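Local coordinates for fimbria adhesin protein (Klebsiella pneumoniae, PDB 3U4K) that binds human collagen V through the receptor-binding domain of a fimbrial adhesin, probably helping the bacterium attach to host tissue, at residues Ser25-Asn30 with Tyr68-Arg73; Gly51-Thr56 with Thr136-Lys141. All coordinates share one frame; numbering follows the deposited sequence.

Contact 1 of 2, residues Ser25-Asn30 with Tyr68-Arg73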
loop_
_atom_site.group_PDB
_atom_site.type_symbol
_atom_site.label_atom_id
_atom_site.label_comp_id
_atom_site.label_asym_id
_atom_site.label_seq_id
_atom_site.Cartn_x
_atom_site.Cartn_y
_atom_site.Cartn_z
ATOM N N SER A 25 9.036 26.073 -8.823
ATOM C CA SER A 25 7.785 25.802 -8.129
ATOM C C SER A 25 7.001 24.722 -8.871
ATOM O O SER A 25 6.780 24.823 -10.080
ATOM C CB SER A 25 6.952 27.079 -7.975
ATOM O OG SER A 25 6.424 27.503 -9.218
ATOM N N CYS A 26 6.600 23.687 -8.140
ATOM C CA CYS A 26 5.869 22.565 -8.719
ATOM C C CYS A 26 4.533 22.355 -8.021
ATOM O O CYS A 26 4.466 22.239 -6.795
ATOM C CB CYS A 26 6.710 21.289 -8.665
ATOM S SG CYS A 26 8.304 21.425 -9.512
ATOM N N TRP A 27 3.471 22.311 -8.819
ATOM C CA TRP A 27 2.114 22.150 -8.313
ATOM C C TRP A 27 1.519 20.847 -8.772
ATOM O O TRP A 27 2.146 20.099 -9.521
ATOM C CB TRP A 27 1.247 23.326 -8.750
ATOM C CG TRP A 27 1.193 23.526 -10.247
ATOM C CD1 TRP A 27 0.192 23.116 -11.123
ATOM C CD2 TRP A 27 2.190 24.195 -11.096
ATOM N NE1 TRP A 27 0.488 23.475 -12.411
ATOM C CE2 TRP A 27 1.671 24.125 -12.468
ATOM C CE3 TRP A 27 3.412 24.824 -10.867
ATOM C CZ2 TRP A 27 2.364 24.666 -13.544
ATOM C CZ3 TRP A 27 4.099 25.363 -11.960
ATOM C CH2 TRP A 27 3.587 25.285 -13.265
ATOM N N GLN A 28 0.302 20.559 -8.322
ATOM C CA GLN A 28 -0.350 19.302 -8.659
ATOM C C GLN A 28 -1.430 19.523 -9.706
ATOM O O GLN A 28 -2.472 20.109 -9.414
ATOM C CB GLN A 28 -0.934 18.654 -7.408
ATOM C CG GLN A 28 -1.309 17.197 -7.597
ATOM C CD GLN A 28 -1.933 16.588 -6.360
ATOM O OE1 GLN A 28 -1.689 17.042 -5.240
ATOM N NE2 GLN A 28 -2.740 15.549 -6.555
ATOM N N SER A 29 -1.172 19.052 -10.923
ATOM C CA SER A 29 -2.067 19.297 -12.056
ATOM C C SER A 29 -3.378 18.521 -12.001
ATOM O O SER A 29 -4.401 18.993 -12.492
ATOM C CB SER A 29 -1.352 19.042 -13.383
ATOM O OG SER A 29 -0.663 20.206 -13.806
ATOM N N ASN A 30 -3.345 17.337 -11.402
ATOM C CA ASN A 30 -4.542 16.516 -11.276
ATOM C C ASN A 30 -4.656 15.894 -9.892
ATOM O O ASN A 30 -3.641 15.662 -9.231
ATOM C CB ASN A 30 -4.554 15.430 -12.355
ATOM C CG ASN A 30 -5.951 14.914 -12.652
ATOM O OD1 ASN A 30 -6.116 13.784 -13.106
ATOM N ND2 ASN A 30 -6.966 15.739 -12.394
ATOM N N TYR A 68 0.268 14.599 -13.337
ATOM C CA TYR A 68 -0.058 14.782 -11.925
ATOM C C TYR A 68 0.778 15.883 -11.288
ATOM O O TYR A 68 0.303 16.577 -10.394
ATOM C CB TYR A 68 0.092 13.465 -11.146
ATOM C CG TYR A 68 -0.809 12.354 -11.646
ATOM C CD1 TYR A 68 -2.079 12.161 -11.105
ATOM C CD2 TYR A 68 -0.396 11.508 -12.670
ATOM C CE1 TYR A 68 -2.910 11.152 -11.571
ATOM C CE2 TYR A 68 -1.216 10.499 -13.144
ATOM C CZ TYR A 68 -2.469 10.324 -12.590
ATOM O OH TYR A 68 -3.273 9.315 -13.065
ATOM N N VAL A 69 2.020 16.033 -11.744
ATOM C CA VAL A 69 2.906 17.102 -11.264
ATOM C C VAL A 69 3.473 17.901 -12.438
ATOM O O VAL A 69 3.970 17.325 -13.411
ATOM C CB VAL A 69 4.061 16.559 -10.391
ATOM C CG1 VAL A 69 4.859 17.697 -9.772
ATOM C CG2 VAL A 69 3.529 15.650 -9.296
ATOM N N THR A 70 3.391 19.228 -12.327
ATOM C CA THR A 70 3.864 20.156 -13.354
ATOM C C THR A 70 4.683 21.271 -12.711
ATOM O O THR A 70 4.319 21.780 -11.650
ATOM C CB THR A 70 2.678 20.765 -14.128
ATOM O OG1 THR A 70 1.792 19.716 -14.537
ATOM C CG2 THR A 70 3.152 21.527 -15.362
ATOM N N CYS A 71 5.792 21.636 -13.354
ATOM C CA CYS A 71 6.670 22.707 -12.871
ATOM C C CYS A 71 6.871 23.787 -13.935
ATOM O O CYS A 71 6.402 23.651 -15.068
ATOM C CB CYS A 71 8.027 22.142 -12.446
ATOM S SG CYS A 71 7.948 20.685 -11.379
ATOM N N ASP A 72 7.565 24.860 -13.552
ATOM C CA ASP A 72 7.903 25.950 -14.469
ATOM C C ASP A 72 9.257 25.731 -15.145
ATOM O O ASP A 72 9.416 26.012 -16.331
ATOM C CB ASP A 72 7.856 27.316 -13.760
ATOM C CG ASP A 72 8.622 27.337 -12.435
ATOM O OD1 ASP A 72 9.445 26.435 -12.171
ATOM O OD2 ASP A 72 8.402 28.279 -11.648
ATOM N N ARG A 73 10.220 25.229 -14.380
ATOM C CA ARG A 73 11.539 24.893 -14.895
ATOM C C ARG A 73 11.659 23.386 -15.033
ATOM O O ARG A 73 10.739 22.644 -14.676
ATOM C CB ARG A 73 12.626 25.363 -13.931
ATOM C CG ARG A 73 12.563 26.824 -13.542
ATOM C CD ARG A 73 13.322 27.037 -12.246
ATOM N NE ARG A 73 13.452 28.448 -11.896
ATOM C CZ ARG A 73 12.457 29.219 -11.462
ATOM N NH1 ARG A 73 11.230 28.729 -11.328
ATOM N NH2 ARG A 73 12.693 30.491 -11.165
#
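A disulfide joins Cys-26 of one strand to Cys-71 of its roughly antiparallel neighbour, with SG of Cys-26 2.0 Å from SG of Cys-71 and a CB-SG-SG-CB torsion of 110°. Both sulfurs lie anti to their own carbonyl carbons, and the CA atoms of Cys-26 and Cys-71 are 4.2 Å apart. The bridge sits on the face that also carries Val-69, whose CG1 approaches CB of Cys-26; Phe-128 and Leu-77 pack against Val-69 on this side. Trp-27 and Thr-70 form the hydrogen-bonded pair, N of Trp-27 to O of Thr-70 (3.0 Å) and N of Thr-70 to O of Trp-27 (3.2 Å). N of Ser-29 adds a bond to O of Tyr-68 at 2.9 Å, from above the carbonyl plane. Strand 26-28 thereby forms one margin of a small three-stranded antiparallel sheet in the jelly-roll domain, with the strand of Val-69 in the middle and 128-129 beyond; Tyr-68 and Val-69 both face Phe-128, a classic beta bulge. On the other face the Trp-27 indole folds back over the partner strand: its CG stands between the backbone N and the carbonyl carbon (chi1 57°), and O of Thr-70 lies 3.2 Å above the ring plane toward the rim. Beside it OG of Ser-29 and OG1 of Thr-70 share a hydrogen bond of 2.6 Å. OG of Ser-25 reaches OD2 of Asp-72 at 3.2 Å; NH1 of Arg-73 is salt-bridged to the same carboxylate.

Contact 2 of 2, residues Gly51-Thr56 with Thr136-Lys141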
loop_
_atom_site.group_PDB
_atom_site.type_symbol
_atom_site.label_atom_id
_atom_site.label_comp_id
_atom_site.label_asym_id
_atom_site.label_seq_id
_atom_site.Cartn_x
_atom_site.Cartn_y
_atom_site.Cartn_z
ATOM N N GLY A 51 5.333 -16.348 8.026
ATOM C CA GLY A 51 5.985 -15.611 6.950
ATOM C C GLY A 51 5.332 -15.762 5.587
ATOM O O GLY A 51 5.518 -14.909 4.721
ATOM N N SER A 52 4.570 -16.836 5.389
ATOM C CA SER A 52 3.935 -17.100 4.095
ATOM C C SER A 52 2.704 -16.216 3.850
ATOM O O SER A 52 2.150 -15.624 4.783
ATOM C CB SER A 52 3.585 -18.587 3.949
ATOM O OG SER A 52 2.472 -18.942 4.753
ATOM N N VAL A 53 2.295 -16.127 2.586
ATOM C CA VAL A 53 1.169 -15.280 2.181
ATOM C C VAL A 53 -0.167 -15.948 2.506
ATOM O O VAL A 53 -0.403 -17.102 2.142
ATOM C CB VAL A 53 1.252 -14.901 0.677
ATOM C CG1 VAL A 53 -0.088 -14.424 0.136
ATOM C CG2 VAL A 53 2.311 -13.837 0.451
ATOM N N ILE A 54 -1.027 -15.211 3.203
ATOM C CA ILE A 54 -2.382 -15.665 3.498
ATOM C C ILE A 54 -3.277 -15.345 2.312
ATOM O O ILE A 54 -3.990 -16.214 1.805
ATOM C CB ILE A 54 -2.950 -14.991 4.766
ATOM C CG1 ILE A 54 -1.996 -15.177 5.953
ATOM C CG2 ILE A 54 -4.339 -15.533 5.085
ATOM C CD1 ILE A 54 -2.277 -14.251 7.117
ATOM N N ALA A 55 -3.232 -14.088 1.881
ATOM C CA ALA A 55 -3.986 -13.625 0.722
ATOM C C ALA A 55 -3.278 -12.454 0.044
ATOM O O ALA A 55 -2.562 -11.686 0.694
ATOM C CB ALA A 55 -5.401 -13.239 1.122
ATOM N N THR A 56 -3.481 -12.333 -1.264
ATOM C CA THR A 56 -2.879 -11.266 -2.055
ATOM C C THR A 56 -3.889 -10.686 -3.048
ATOM O O THR A 56 -4.787 -11.394 -3.517
ATOM C CB THR A 56 -1.599 -11.751 -2.781
ATOM O OG1 THR A 56 -0.946 -10.641 -3.405
ATOM C CG2 THR A 56 -1.915 -12.806 -3.837
ATOM N N THR A 136 0.192 -4.002 -5.463
ATOM C CA THR A 136 -0.062 -5.293 -4.814
ATOM C C THR A 136 -0.031 -5.231 -3.285
ATOM O O THR A 136 0.970 -4.831 -2.684
ATOM C CB THR A 136 0.907 -6.383 -5.329
ATOM O OG1 THR A 136 0.724 -6.554 -6.740
ATOM C CG2 THR A 136 0.659 -7.716 -4.637
ATOM N N LEU A 137 -1.146 -5.629 -2.677
ATOM C CA LEU A 137 -1.255 -5.777 -1.229
ATOM C C LEU A 137 -1.071 -7.241 -0.830
ATOM O O LEU A 137 -1.703 -8.138 -1.395
ATOM C CB LEU A 137 -2.606 -5.248 -0.736
ATOM C CG LEU A 137 -2.985 -5.426 0.739
ATOM C CD1 LEU A 137 -2.030 -4.689 1.666
ATOM C CD2 LEU A 137 -4.417 -4.980 0.994
ATOM N N ASP A 138 -0.190 -7.471 0.139
ATOM C CA ASP A 138 0.069 -8.812 0.653
ATOM C C ASP A 138 -0.332 -8.924 2.113
ATOM O O ASP A 138 0.075 -8.103 2.941
ATOM C CB ASP A 138 1.548 -9.177 0.505
ATOM C CG ASP A 138 1.915 -9.611 -0.905
ATOM O OD1 ASP A 138 1.001 -9.917 -1.703
ATOM O OD2 ASP A 138 3.126 -9.655 -1.210
ATOM N N ILE A 139 -1.140 -9.935 2.419
ATOM C CA ILE A 139 -1.465 -10.269 3.804
ATOM C C ILE A 139 -0.580 -11.431 4.260
ATOM O O ILE A 139 -0.645 -12.534 3.708
ATOM C CB ILE A 139 -2.962 -10.592 3.984
ATOM C CG1 ILE A 139 -3.816 -9.390 3.564
ATOM C CG2 ILE A 139 -3.254 -10.961 5.432
ATOM C CD1 ILE A 139 -5.284 -9.706 3.374
ATOM N N ILE A 140 0.250 -11.156 5.264
ATOM C CA ILE A 140 1.279 -12.083 5.732
ATOM C C ILE A 140 0.936 -12.617 7.120
ATOM O O ILE A 140 0.411 -11.880 7.964
ATOM C CB ILE A 140 2.663 -11.384 5.799
ATOM C CG1 ILE A 140 2.971 -10.611 4.502
ATOM C CG2 ILE A 140 3.775 -12.367 6.165
ATOM C CD1 ILE A 140 3.085 -11.457 3.249
ATOM N N LYS A 141 1.234 -13.898 7.346
ATOM C CA LYS A 141 1.125 -14.505 8.670
ATOM C C LYS A 141 2.366 -14.173 9.511
ATOM O O LYS A 141 3.454 -14.704 9.265
ATOM C CB LYS A 141 0.925 -16.018 8.547
ATOM C CG LYS A 141 0.506 -16.709 9.838
ATOM C CD LYS A 141 -0.029 -18.106 9.575
ATOM C CE LYS A 141 -0.469 -18.793 10.860
ATOM N NZ LYS A 141 -1.192 -20.067 10.590
#
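Thr-56 gives its hydroxyl to Asp-138, OG1 of Thr-56 lying 2.7 Å from OD1 of Asp-138 and meeting it nearly along the C-O axis. The two side chains run side by side, pointing the same way; OG1 of Thr-56 is anti to its backbone N. The other carboxylate oxygen, OD2 of Asp-138, is taken by a salt bridge to Arg-106 on strand 103-111, so both oxygens of this buried acid have partners, which would probably stabilise its charged form. Four backbone bonds join the two segments. N of Ile-139 binds O of Ala-55 and N of Ile-54 binds O of Ile-139, each at 2.8 Å, with N-H...O angles of 164° and 160°. Further on, N of Lys-141 reaches O of Ser-52 at 3.2 Å, almost straight at 176°, and N of Gly-51 donates to O of Lys-141 at 2.8 Å. The Lys-141 chain extends away, and its NZ is bonded to O of Leu-48 and O of Ser-45. Apolar contacts fill in between the polar ones: CD1 of Ile-54 meets CG2 of Ile-139 at 3.8 Å, and CG2 of Val-53 meets CD1 of Ile-140 on the Asp-138 face, also at 3.8 Å. Ile-54 and Ala-55 both face Ile-139, and the register slips by one residue between Val-53 and Ala-55, which defines a classic beta bulge in an antiparallel sheet of the jelly-roll domain.

Contacts 1 and 2 lie on opposite sides of the chain's centre, 36 Å apart between centres and about 16 Å between nearest atoms, so they do not touch. Contact 1 is the more peripheral, its centre 24 Å from that of the chain against 12 Å for contact 2. Each pairs antiparallel strands, but in separate sheets: contact 1 in the three-stranded one, contact 2 in the one that includes strand 103-111. Strands 53-61 and 67-71 are consecutive in sequence, which places one partner of contact 2 directly before one partner of contact 1; along the chain the four segments alternate. Contact 1 has a covalent bridge in addition to hydrogen bonds; contact 2 has hydrogen bonds and apolar contacts, without a disulfide.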